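Local coordinates for protein glucose-6-phosphate isomerase (Plasmodium falciparum, PDB 3QKI) that probably catalyses the reversible interconversion of alpha-D-glucose 6-phosphate and beta-D-fructose 6-phosphate, an early step of glycolysis, at residues Lys42-Tyr47 and Arg70-Glu75; Ile435-Val440 and Lys505-Asn510; Asp477-Gly482 and Gly509-Thr514; Lys483-Val488 and Leu501-Val506. All coordinates share one frame; numbering follows the deposited sequence.

In the fold
The four contacts illustrate how chemistry follows place in a fold. Interactions 1, 2 and 3 are buried, 4 only partly. Interaction 3 rests on backbone bonds that tie the end of helix 464-481 to the chain entering strand 513-518 of the mixed sheet. Interactions 1 and 2 join neighbouring parts of the chain to this entry: Asn510 belongs to 2 and 3 and bonds to Leu44 and Asp43 of 1; both 1 and 2 combine apolar packing with a side-chain bond to a carbonyl, and water joins in. Interaction 4, farthest from the chain's centre, has no hydrogen bond across it and depends on apolar contact. Interactions 2, 3 and 4 touch the second subunit.

Interaction 1: Lys42-Tyr47 and Arg70-Glu75; sequences KDLKDY and RQRYSE
Leu44, in the short helix 44-47, sets its two methyls against the chain leading into the inverse gamma turn centred on Arg72, which follows strand 64-70 and is closed by Tyr73 N bonding to Gln71 O. This is the tight part of the contact. Leu44 CD2 lies 3.4 Å from Gln71 O and its CD1 3.6 Å from Arg70 O, two branches reaching successive carbonyls, while Arg72 CG packs beside CD2. One turn further along the helix, the Tyr47 ring leans on the chain at Tyr73 and Ser74: Tyr73 O sits over one face toward the rim, and the phenolic OH touches Ser74 CB at 3.3 Å. Glu39 links this end, since its carboxylate is hydrogen-bonded to both Tyr47 OH and Ser74 N. Ser74 itself N-caps helix 75-87, its OG directed to Thr77.

The other side is looser and wetter, beginning at the exposed Lys42, whose contribution is made by its carbonyl rather than its side chain. The Arg72 chain bends about its CG-CD bond (chi3 72°), which turns its guanidinium back toward that carbonyl. Arg72 NH2 then donates to Lys42 O at 2.9 Å, nearly in the guanidinium plane and fairly straight at 161°. A water also lies at this edge and completes the link, giving a hydrogen to Lys42 O at 2.6 Å and accepting one from Arg72 NE at 2.8 Å.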
# COMPACT_ATOMS: atom_id res chain seq x y z
N LYS A 42 27.78 10.92 -15.01
CA LYS A 42 28.54 10.77 -13.77
C LYS A 42 28.00 9.68 -12.88
O LYS A 42 26.78 9.47 -12.81
CB LYS A 42 28.64 12.12 -13.04
CG LYS A 42 29.38 13.18 -13.87
CD LYS A 42 29.70 14.48 -13.11
CE LYS A 42 30.78 14.36 -12.05
NZ LYS A 42 32.08 13.88 -12.59
N ASP A 43 28.91 8.95 -12.20
CA ASP A 43 28.52 7.84 -11.35
C ASP A 43 28.46 8.21 -9.89
O ASP A 43 29.40 8.84 -9.37
CB ASP A 43 29.45 6.62 -11.55
CG ASP A 43 29.37 5.98 -12.92
OD1 ASP A 43 28.27 6.02 -13.54
OD2 ASP A 43 30.40 5.42 -13.37
N LEU A 44 27.38 7.75 -9.20
CA LEU A 44 27.22 7.97 -7.76
C LEU A 44 28.37 7.37 -6.98
O LEU A 44 28.82 7.99 -6.02
CB LEU A 44 25.87 7.41 -7.24
CG LEU A 44 24.61 8.19 -7.61
CD1 LEU A 44 23.36 7.52 -7.05
CD2 LEU A 44 24.69 9.64 -7.12
N LYS A 45 28.90 6.19 -7.42
CA LYS A 45 30.05 5.55 -6.76
C LYS A 45 31.26 6.49 -6.66
O LYS A 45 31.95 6.48 -5.64
CB LYS A 45 30.42 4.18 -7.37
CG LYS A 45 30.88 4.20 -8.82
CD LYS A 45 31.08 2.78 -9.35
CE LYS A 45 30.94 2.73 -10.84
NZ LYS A 45 30.86 1.34 -11.33
N ASP A 46 31.49 7.32 -7.68
CA ASP A 46 32.59 8.28 -7.68
C ASP A 46 32.30 9.42 -6.75
O ASP A 46 33.15 9.74 -5.92
CB ASP A 46 32.95 8.73 -9.09
CG ASP A 46 33.53 7.60 -9.91
OD1 ASP A 46 34.47 6.91 -9.42
OD2 ASP A 46 33.03 7.37 -11.02
N TYR A 47 31.06 9.96 -6.78
CA TYR A 47 30.63 11.04 -5.88
C TYR A 47 30.76 10.62 -4.41
O TYR A 47 31.19 11.43 -3.58
CB TYR A 47 29.17 11.44 -6.17
CG TYR A 47 28.96 12.45 -7.28
CD1 TYR A 47 29.80 13.56 -7.40
CD2 TYR A 47 27.85 12.38 -8.11
CE1 TYR A 47 29.58 14.53 -8.39
CE2 TYR A 47 27.61 13.35 -9.08
CZ TYR A 47 28.48 14.41 -9.23
OH TYR A 47 28.27 15.35 -10.21
N ARG A 70 23.24 10.33 -2.12
CA ARG A 70 23.00 9.36 -3.18
C ARG A 70 22.00 9.91 -4.17
O ARG A 70 21.15 9.17 -4.66
CB ARG A 70 22.62 7.97 -2.63
CG ARG A 70 23.69 7.36 -1.76
CD ARG A 70 23.12 6.26 -0.91
NE ARG A 70 24.04 5.88 0.14
CZ ARG A 70 24.24 6.57 1.26
NH1 ARG A 70 23.57 7.70 1.48
NH2 ARG A 70 25.13 6.16 2.14
N GLN A 71 22.09 11.20 -4.47
CA GLN A 71 21.29 11.88 -5.49
C GLN A 71 22.24 12.30 -6.59
O GLN A 71 23.40 12.63 -6.33
CB GLN A 71 20.50 13.09 -4.91
CG GLN A 71 19.46 12.69 -3.86
CD GLN A 71 18.29 11.89 -4.41
OE1 GLN A 71 17.96 11.94 -5.60
NE2 GLN A 71 17.63 11.18 -3.55
N ARG A 72 21.76 12.28 -7.82
CA ARG A 72 22.58 12.55 -9.01
C ARG A 72 22.90 14.02 -9.29
O ARG A 72 22.59 14.57 -10.35
CB ARG A 72 22.02 11.80 -10.23
CG ARG A 72 21.86 10.30 -9.99
CD ARG A 72 21.64 9.54 -11.28
NE ARG A 72 22.89 9.49 -12.06
CZ ARG A 72 22.99 9.02 -13.30
NH1 ARG A 72 21.93 8.57 -13.93
NH2 ARG A 72 24.17 9.00 -13.90
N TYR A 73 23.56 14.66 -8.34
CA TYR A 73 24.01 16.03 -8.46
C TYR A 73 25.29 16.29 -7.72
O TYR A 73 25.53 15.72 -6.65
CB TYR A 73 22.93 17.09 -8.08
CG TYR A 73 22.09 16.84 -6.83
CD1 TYR A 73 20.70 16.88 -6.88
CD2 TYR A 73 22.69 16.73 -5.57
CE1 TYR A 73 19.92 16.70 -5.74
CE2 TYR A 73 21.93 16.53 -4.43
CZ TYR A 73 20.54 16.54 -4.51
OH TYR A 73 19.78 16.37 -3.40
N SER A 74 26.09 17.20 -8.27
CA SER A 74 27.29 17.72 -7.62
C SER A 74 26.78 18.83 -6.68
O SER A 74 25.61 19.22 -6.76
CB SER A 74 28.22 18.32 -8.67
OG SER A 74 27.64 19.48 -9.24
N GLU A 75 27.66 19.38 -5.82
CA GLU A 75 27.27 20.51 -4.97
C GLU A 75 26.89 21.72 -5.84
O GLU A 75 25.99 22.49 -5.48
CB GLU A 75 28.39 20.90 -4.01
CG GLU A 75 28.70 19.84 -2.99
CD GLU A 75 30.14 19.89 -2.50
OE1 GLU A 75 31.01 19.20 -3.09
OE2 GLU A 75 30.39 20.64 -1.53
O HOH W 1 25.27 10.08 -10.75

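Interaction 2: Ile435-Val440 and Lys505-Asn510; sequences IHQGQV and KVFNGN
The end of helix 428-437, just before strand 443-448 of the mixed sheet, meets the loop leading to the neighbouring strand 513-518 through His436 and Gln437, which face Val506 and Phe507; Gly438 then leaves the helical conformation. The helix also carries His429, a residue that binds fructose 6-phosphate, and the side chain of His436 is about 10 Å from that of His429. Gln437 shows how one amide can be fixed by several partners. Its chain is extended beyond CG (chi2 -174°), carrying Gln437 NE2 to Val506 O at 2.9 Å, with an N-H...O angle of 153°. The acceptor lies near the amide plane, but seen from the carbonyl the donor stands above its plane. A second bond from NE2 reaches His504 O, while OE1 is held by Gln433 NE2, so the orientation of the amide is settled at both ends. Gln437 NE2 also hangs 4.2 Å above the plane of the Phe507 ring, over its centre.

At its edge that ring receives His436 CB, 3.8 Å from Phe507 CE1. The imidazole and phenyl planes stand at 77°, an oblique pairing, and His436 NE2 is bonded to Gln475. Gly553 of the second subunit packs on both aromatic residues and on Gln437. Beyond the rings two waters bridge the gap, both donating to His436 O: one accepts from Asn508 N and the other from Gly509 N, each at 2.9 Å.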
# COMPACT_ATOMS: atom_id res chain seq x y z
N ILE A 435 13.17 -2.23 -8.40
CA ILE A 435 13.93 -1.04 -7.95
C ILE A 435 15.42 -1.18 -8.28
O ILE A 435 16.07 -0.18 -8.58
CB ILE A 435 13.63 -0.66 -6.47
CG1 ILE A 435 12.11 -0.40 -6.27
CG2 ILE A 435 14.46 0.57 -6.00
CD1 ILE A 435 11.64 0.15 -4.86
N HIS A 436 15.96 -2.43 -8.27
CA HIS A 436 17.37 -2.65 -8.60
C HIS A 436 17.61 -2.88 -10.08
O HIS A 436 18.65 -2.44 -10.58
CB HIS A 436 17.98 -3.82 -7.81
CG HIS A 436 18.26 -3.47 -6.38
ND1 HIS A 436 19.43 -2.80 -6.00
CD2 HIS A 436 17.49 -3.64 -5.28
CE1 HIS A 436 19.34 -2.64 -4.69
NE2 HIS A 436 18.19 -3.11 -4.21
N GLN A 437 16.71 -3.62 -10.76
CA GLN A 437 16.95 -4.02 -12.15
C GLN A 437 15.91 -3.63 -13.21
O GLN A 437 16.15 -3.84 -14.40
CB GLN A 437 17.27 -5.54 -12.23
CG GLN A 437 18.61 -5.93 -11.59
CD GLN A 437 18.93 -7.39 -11.83
OE1 GLN A 437 18.07 -8.27 -11.74
NE2 GLN A 437 20.19 -7.69 -12.13
N GLY A 438 14.77 -3.13 -12.79
CA GLY A 438 13.76 -2.67 -13.72
C GLY A 438 13.85 -1.17 -13.84
O GLY A 438 14.93 -0.58 -13.73
N GLN A 439 12.70 -0.53 -14.02
CA GLN A 439 12.66 0.92 -14.12
C GLN A 439 13.20 1.61 -12.83
O GLN A 439 13.04 1.05 -11.72
CB GLN A 439 11.27 1.39 -14.55
CG GLN A 439 10.20 1.28 -13.51
CD GLN A 439 8.91 1.85 -14.04
OE1 GLN A 439 7.97 1.12 -14.33
NE2 GLN A 439 8.87 3.16 -14.23
N VAL A 440 13.93 2.73 -13.01
CA VAL A 440 14.54 3.49 -11.91
C VAL A 440 13.46 4.19 -11.08
O VAL A 440 12.62 4.91 -11.63
CB VAL A 440 15.64 4.48 -12.38
CG1 VAL A 440 16.18 5.33 -11.23
CG2 VAL A 440 16.79 3.75 -13.05
N LYS A 505 22.90 -10.72 -14.10
CA LYS A 505 23.40 -10.44 -12.76
C LYS A 505 24.01 -9.03 -12.58
O LYS A 505 24.47 -8.69 -11.49
CB LYS A 505 24.40 -11.52 -12.36
CG LYS A 505 23.76 -12.88 -12.14
CD LYS A 505 24.79 -13.81 -11.51
CE LYS A 505 24.24 -15.18 -11.28
NZ LYS A 505 25.27 -16.10 -10.73
N VAL A 506 23.98 -8.22 -13.65
CA VAL A 506 24.54 -6.86 -13.62
C VAL A 506 23.57 -5.91 -12.91
O VAL A 506 22.36 -6.00 -13.11
CB VAL A 506 24.91 -6.38 -15.07
CG1 VAL A 506 25.20 -4.88 -15.14
CG2 VAL A 506 26.08 -7.20 -15.62
N PHE A 507 24.10 -5.01 -12.08
CA PHE A 507 23.33 -3.97 -11.41
C PHE A 507 23.90 -2.65 -11.90
O PHE A 507 25.01 -2.31 -11.53
CB PHE A 507 23.46 -4.06 -9.88
CG PHE A 507 22.78 -5.24 -9.25
CD1 PHE A 507 21.62 -5.08 -8.51
CD2 PHE A 507 23.34 -6.52 -9.36
CE1 PHE A 507 21.01 -6.17 -7.90
CE2 PHE A 507 22.71 -7.62 -8.77
CZ PHE A 507 21.56 -7.44 -8.03
N ASN A 508 23.17 -1.94 -12.76
CA ASN A 508 23.64 -0.67 -13.32
C ASN A 508 23.92 0.45 -12.33
O ASN A 508 24.76 1.30 -12.62
CB ASN A 508 22.79 -0.22 -14.51
CG ASN A 508 22.75 -1.24 -15.64
OD1 ASN A 508 23.74 -1.87 -15.99
ND2 ASN A 508 21.58 -1.41 -16.23
N GLY A 509 23.31 0.41 -11.14
CA GLY A 509 23.57 1.42 -10.13
C GLY A 509 23.04 2.79 -10.55
O GLY A 509 22.20 2.87 -11.45
N ASN A 510 23.54 3.86 -9.92
CA ASN A 510 23.09 5.25 -10.15
C ASN A 510 21.59 5.42 -9.86
O ASN A 510 20.95 6.30 -10.45
CB ASN A 510 23.44 5.73 -11.57
CG ASN A 510 24.91 5.90 -11.78
OD1 ASN A 510 25.65 6.28 -10.87
ND2 ASN A 510 25.36 5.68 -12.99
O HOH W 2 21.24 -1.28 -10.11
O HOH W 3 20.35 -2.62 -13.06

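Interaction 3: Asp477-Gly482 and Gly509-Thr514; sequences DALAIG and GNRPST
Leu479 O and Ala480 O, carbonyls of the last turn of helix 464-481, find their donors in the chain that enters strand 513-518. These elements belong to a beta-alpha-beta crossover, in which strand 443-448 is followed by the helix and then, after the excursion that holds helix 485-495, by its parallel neighbour 513-518. Arg511 N donates to Leu479 O at 3.0 Å and Asn510 N to Ala480 O at 2.8 Å. Leu479 O also receives a CA-H...O contact from Gly509 CA at 3.3 Å. The chains are close enough here for Gly482 CA and Gly509 CA to be 3.7 Å apart, with no room for a side chain on either; both glycines have positive phi.

Leu479 CD2 packs on Arg511 CB at 3.8 Å, the two side chains crossing at about a right angle. Beyond that the extended arginine leads away to another helix end, where NH2 bonds to Ile435 O and NH1 to Gly438 O. The Asn510 amide turns to the 42-47 segment, with ND2 giving to Asp43 OD1 and OD1 accepting from Leu44 N. A further hydrogen reaches that oxygen from a water that donates to Asn510 OD1 at 2.8 Å and to Ala480 O at 2.9 Å.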
# COMPACT_ATOMS: atom_id res chain seq x y z
N ASP A 477 23.34 1.95 -0.53
CA ASP A 477 24.62 1.78 -1.21
C ASP A 477 24.52 0.89 -2.46
O ASP A 477 25.10 1.25 -3.47
CB ASP A 477 25.69 1.28 -0.26
CG ASP A 477 26.18 2.33 0.74
OD1 ASP A 477 25.90 3.55 0.52
OD2 ASP A 477 26.84 1.94 1.74
N ALA A 478 23.78 -0.25 -2.41
CA ALA A 478 23.60 -1.16 -3.55
C ALA A 478 22.92 -0.40 -4.73
O ALA A 478 23.33 -0.55 -5.88
CB ALA A 478 22.77 -2.39 -3.14
N LEU A 479 21.91 0.41 -4.43
CA LEU A 479 21.21 1.20 -5.44
C LEU A 479 22.15 2.21 -6.09
O LEU A 479 22.16 2.33 -7.31
CB LEU A 479 19.96 1.89 -4.85
CG LEU A 479 18.75 0.95 -4.61
CD1 LEU A 479 17.67 1.66 -3.78
CD2 LEU A 479 18.17 0.44 -5.92
N ALA A 480 22.96 2.89 -5.28
CA ALA A 480 23.90 3.91 -5.76
C ALA A 480 25.05 3.30 -6.59
O ALA A 480 25.25 3.74 -7.72
CB ALA A 480 24.45 4.71 -4.59
N ILE A 481 25.75 2.29 -6.06
CA ILE A 481 26.96 1.69 -6.66
C ILE A 481 26.77 0.60 -7.71
O ILE A 481 27.58 0.49 -8.63
CB ILE A 481 28.03 1.35 -5.57
CG1 ILE A 481 27.70 0.03 -4.83
CG2 ILE A 481 28.23 2.53 -4.58
CD1 ILE A 481 28.84 -0.61 -4.02
N GLY A 482 25.74 -0.23 -7.56
CA GLY A 482 25.50 -1.32 -8.48
C GLY A 482 26.64 -2.33 -8.48
O GLY A 482 27.39 -2.44 -7.50
N GLY A 509 23.31 0.41 -11.14
CA GLY A 509 23.57 1.42 -10.13
C GLY A 509 23.04 2.79 -10.55
O GLY A 509 22.20 2.87 -11.45
N ASN A 510 23.54 3.86 -9.92
CA ASN A 510 23.09 5.25 -10.15
C ASN A 510 21.59 5.42 -9.86
O ASN A 510 20.95 6.30 -10.45
CB ASN A 510 23.44 5.73 -11.57
CG ASN A 510 24.91 5.90 -11.78
OD1 ASN A 510 25.65 6.28 -10.87
ND2 ASN A 510 25.36 5.68 -12.99
N ARG A 511 21.04 4.56 -8.97
CA ARG A 511 19.65 4.58 -8.55
C ARG A 511 19.60 5.41 -7.28
O ARG A 511 20.29 5.09 -6.31
CB ARG A 511 19.09 3.15 -8.43
CG ARG A 511 18.84 2.59 -9.84
CD ARG A 511 18.80 1.09 -9.93
NE ARG A 511 18.74 0.68 -11.33
CZ ARG A 511 17.62 0.35 -11.97
NH1 ARG A 511 17.66 0.04 -13.26
NH2 ARG A 511 16.46 0.34 -11.33
N PRO A 512 18.92 6.56 -7.32
CA PRO A 512 19.02 7.49 -6.20
C PRO A 512 18.23 7.15 -4.95
O PRO A 512 17.20 6.48 -5.02
CB PRO A 512 18.59 8.84 -6.81
CG PRO A 512 17.66 8.47 -7.89
CD PRO A 512 18.09 7.12 -8.42
N SER A 513 18.70 7.67 -3.81
CA SER A 513 18.06 7.51 -2.51
C SER A 513 18.32 8.67 -1.56
O SER A 513 19.39 9.29 -1.58
CB SER A 513 18.48 6.20 -1.83
OG SER A 513 19.83 6.23 -1.43
N THR A 514 17.35 8.90 -0.68
CA THR A 514 17.47 9.84 0.42
C THR A 514 17.37 9.00 1.68
O THR A 514 16.50 8.14 1.77
CB THR A 514 16.37 10.90 0.37
OG1 THR A 514 16.50 11.64 -0.85
CG2 THR A 514 16.45 11.85 1.56
O HOH W 4 27.38 4.59 -9.42

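Interaction 4: Lys483-Val488 and Leu501-Val506; sequences KTYEQV and LLTHKV
Val488 meets the 501-505 segment with both branches. Val488 CG1 lies 3.5 Å from Leu502 O and also touches Leu502 CB and Lys505 CB, whereas CG2 is directed at Lys505 O, 3.4 Å away. Beside it Val506 sends CG2 to Tyr485 CA at 3.6 Å and CG1 to Lys483 O at 3.7 Å, next to the start of helix 485-495. The Tyr485 side chain, with CG anti to the backbone N (chi1 -178°), swings out along the flank of the partner. There Tyr485 CE1 rests 3.8 Å from Leu502 CB, the ring lying roughly crosswise to the leucine side chain, while Val506 CG2 and Thr503 N approach the ring at its edge.

The two segments form the ends of a projecting helical excursion between helix 464-481 and strand 513-518, consistent with the hook by which subunits of this isomerase family clasp one another. In the next shell a capping box sets the start of helix 485-495: Gln487 N donates to Thr484 OG1 at 3.2 Å, and Thr484 N returns the bond to Gln487 OE1 at 2.8 Å. Across from it the 3-10 turn is held by Lys505 N bonding to Leu502 O. Lys483 joins Phe507 through the backbone and sends NZ to Glu491 in a salt bridge. Further out lies the second subunit: its Asn408 accepts from Thr503 OG1 through O and pairs with His504 NE2 through OD1, and its Trp552 meets Lys505 in a cation-pi contact.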
# COMPACT_ATOMS: atom_id res chain seq x y z
N LYS A 483 26.75 -3.10 -9.55
CA LYS A 483 27.76 -4.13 -9.72
C LYS A 483 27.95 -4.32 -11.23
O LYS A 483 27.05 -4.79 -11.92
CB LYS A 483 27.31 -5.42 -9.04
CG LYS A 483 28.31 -6.57 -9.22
CD LYS A 483 27.86 -7.81 -8.50
CE LYS A 483 28.73 -8.04 -7.30
NZ LYS A 483 30.07 -8.56 -7.67
N THR A 484 29.14 -3.95 -11.73
CA THR A 484 29.45 -3.99 -13.16
C THR A 484 29.57 -5.39 -13.72
O THR A 484 29.77 -6.35 -12.98
CB THR A 484 30.75 -3.22 -13.44
OG1 THR A 484 31.85 -3.99 -12.96
CG2 THR A 484 30.78 -1.80 -12.83
N TYR A 485 29.51 -5.49 -15.05
CA TYR A 485 29.69 -6.76 -15.74
C TYR A 485 31.03 -7.38 -15.37
O TYR A 485 31.09 -8.60 -15.17
CB TYR A 485 29.59 -6.57 -17.26
CG TYR A 485 29.73 -7.86 -18.03
CD1 TYR A 485 28.65 -8.74 -18.15
CD2 TYR A 485 30.95 -8.23 -18.60
CE1 TYR A 485 28.78 -9.94 -18.85
CE2 TYR A 485 31.09 -9.44 -19.29
CZ TYR A 485 29.99 -10.28 -19.43
OH TYR A 485 30.12 -11.47 -20.12
N GLU A 486 32.10 -6.57 -15.27
CA GLU A 486 33.41 -7.12 -14.88
C GLU A 486 33.46 -7.66 -13.45
O GLU A 486 34.17 -8.64 -13.22
CB GLU A 486 34.57 -6.16 -15.20
CG GLU A 486 34.91 -6.10 -16.69
CD GLU A 486 35.29 -7.40 -17.37
OE1 GLU A 486 36.07 -8.19 -16.78
OE2 GLU A 486 34.81 -7.65 -18.50
N GLN A 487 32.70 -7.05 -12.50
CA GLN A 487 32.64 -7.54 -11.10
C GLN A 487 31.88 -8.88 -11.08
O GLN A 487 32.27 -9.81 -10.36
CB GLN A 487 31.93 -6.55 -10.16
CG GLN A 487 32.69 -5.27 -9.91
CD GLN A 487 31.82 -4.26 -9.20
OE1 GLN A 487 31.16 -3.43 -9.82
NE2 GLN A 487 31.76 -4.37 -7.88
N VAL A 488 30.81 -8.99 -11.89
CA VAL A 488 30.00 -10.20 -12.07
C VAL A 488 30.90 -11.31 -12.67
O VAL A 488 30.88 -12.44 -12.18
CB VAL A 488 28.76 -9.89 -12.98
CG1 VAL A 488 28.08 -11.18 -13.47
CG2 VAL A 488 27.76 -8.98 -12.25
N LEU A 501 24.91 -15.99 -19.56
CA LEU A 501 23.89 -15.59 -18.59
C LEU A 501 24.33 -14.45 -17.65
O LEU A 501 23.48 -13.92 -16.94
CB LEU A 501 23.45 -16.84 -17.77
CG LEU A 501 22.89 -18.05 -18.57
CD1 LEU A 501 22.71 -19.26 -17.68
CD2 LEU A 501 21.57 -17.74 -19.26
N LEU A 502 25.62 -14.07 -17.64
CA LEU A 502 26.15 -13.05 -16.72
C LEU A 502 25.48 -11.67 -16.74
O LEU A 502 25.44 -10.98 -15.71
CB LEU A 502 27.68 -12.95 -16.79
CG LEU A 502 28.48 -14.23 -16.43
CD1 LEU A 502 29.97 -13.93 -16.43
CD2 LEU A 502 28.05 -14.81 -15.05
N THR A 503 24.92 -11.28 -17.89
CA THR A 503 24.21 -10.00 -18.09
C THR A 503 23.03 -9.86 -17.10
O THR A 503 22.79 -8.77 -16.60
CB THR A 503 23.74 -9.88 -19.55
OG1 THR A 503 23.11 -11.10 -19.95
CG2 THR A 503 24.87 -9.54 -20.49
N HIS A 504 22.34 -10.99 -16.80
CA HIS A 504 21.22 -11.08 -15.86
C HIS A 504 21.60 -10.69 -14.42
O HIS A 504 20.74 -10.35 -13.63
CB HIS A 504 20.65 -12.51 -15.89
CG HIS A 504 20.05 -12.87 -17.21
ND1 HIS A 504 18.73 -12.60 -17.49
CD2 HIS A 504 20.62 -13.46 -18.29
CE1 HIS A 504 18.54 -13.02 -18.74
NE2 HIS A 504 19.65 -13.55 -19.25
N LYS A 505 22.90 -10.72 -14.10
CA LYS A 505 23.40 -10.44 -12.76
C LYS A 505 24.01 -9.03 -12.58
O LYS A 505 24.47 -8.69 -11.49
CB LYS A 505 24.40 -11.52 -12.36
CG LYS A 505 23.76 -12.88 -12.14
CD LYS A 505 24.79 -13.81 -11.51
CE LYS A 505 24.24 -15.18 -11.28
NZ LYS A 505 25.27 -16.10 -10.73
N VAL A 506 23.98 -8.22 -13.65
CA VAL A 506 24.54 -6.86 -13.62
C VAL A 506 23.57 -5.91 -12.91
O VAL A 506 22.36 -6.00 -13.11
CB VAL A 506 24.91 -6.38 -15.07
CG1 VAL A 506 25.20 -4.88 -15.14
CG2 VAL A 506 26.08 -7.20 -15.62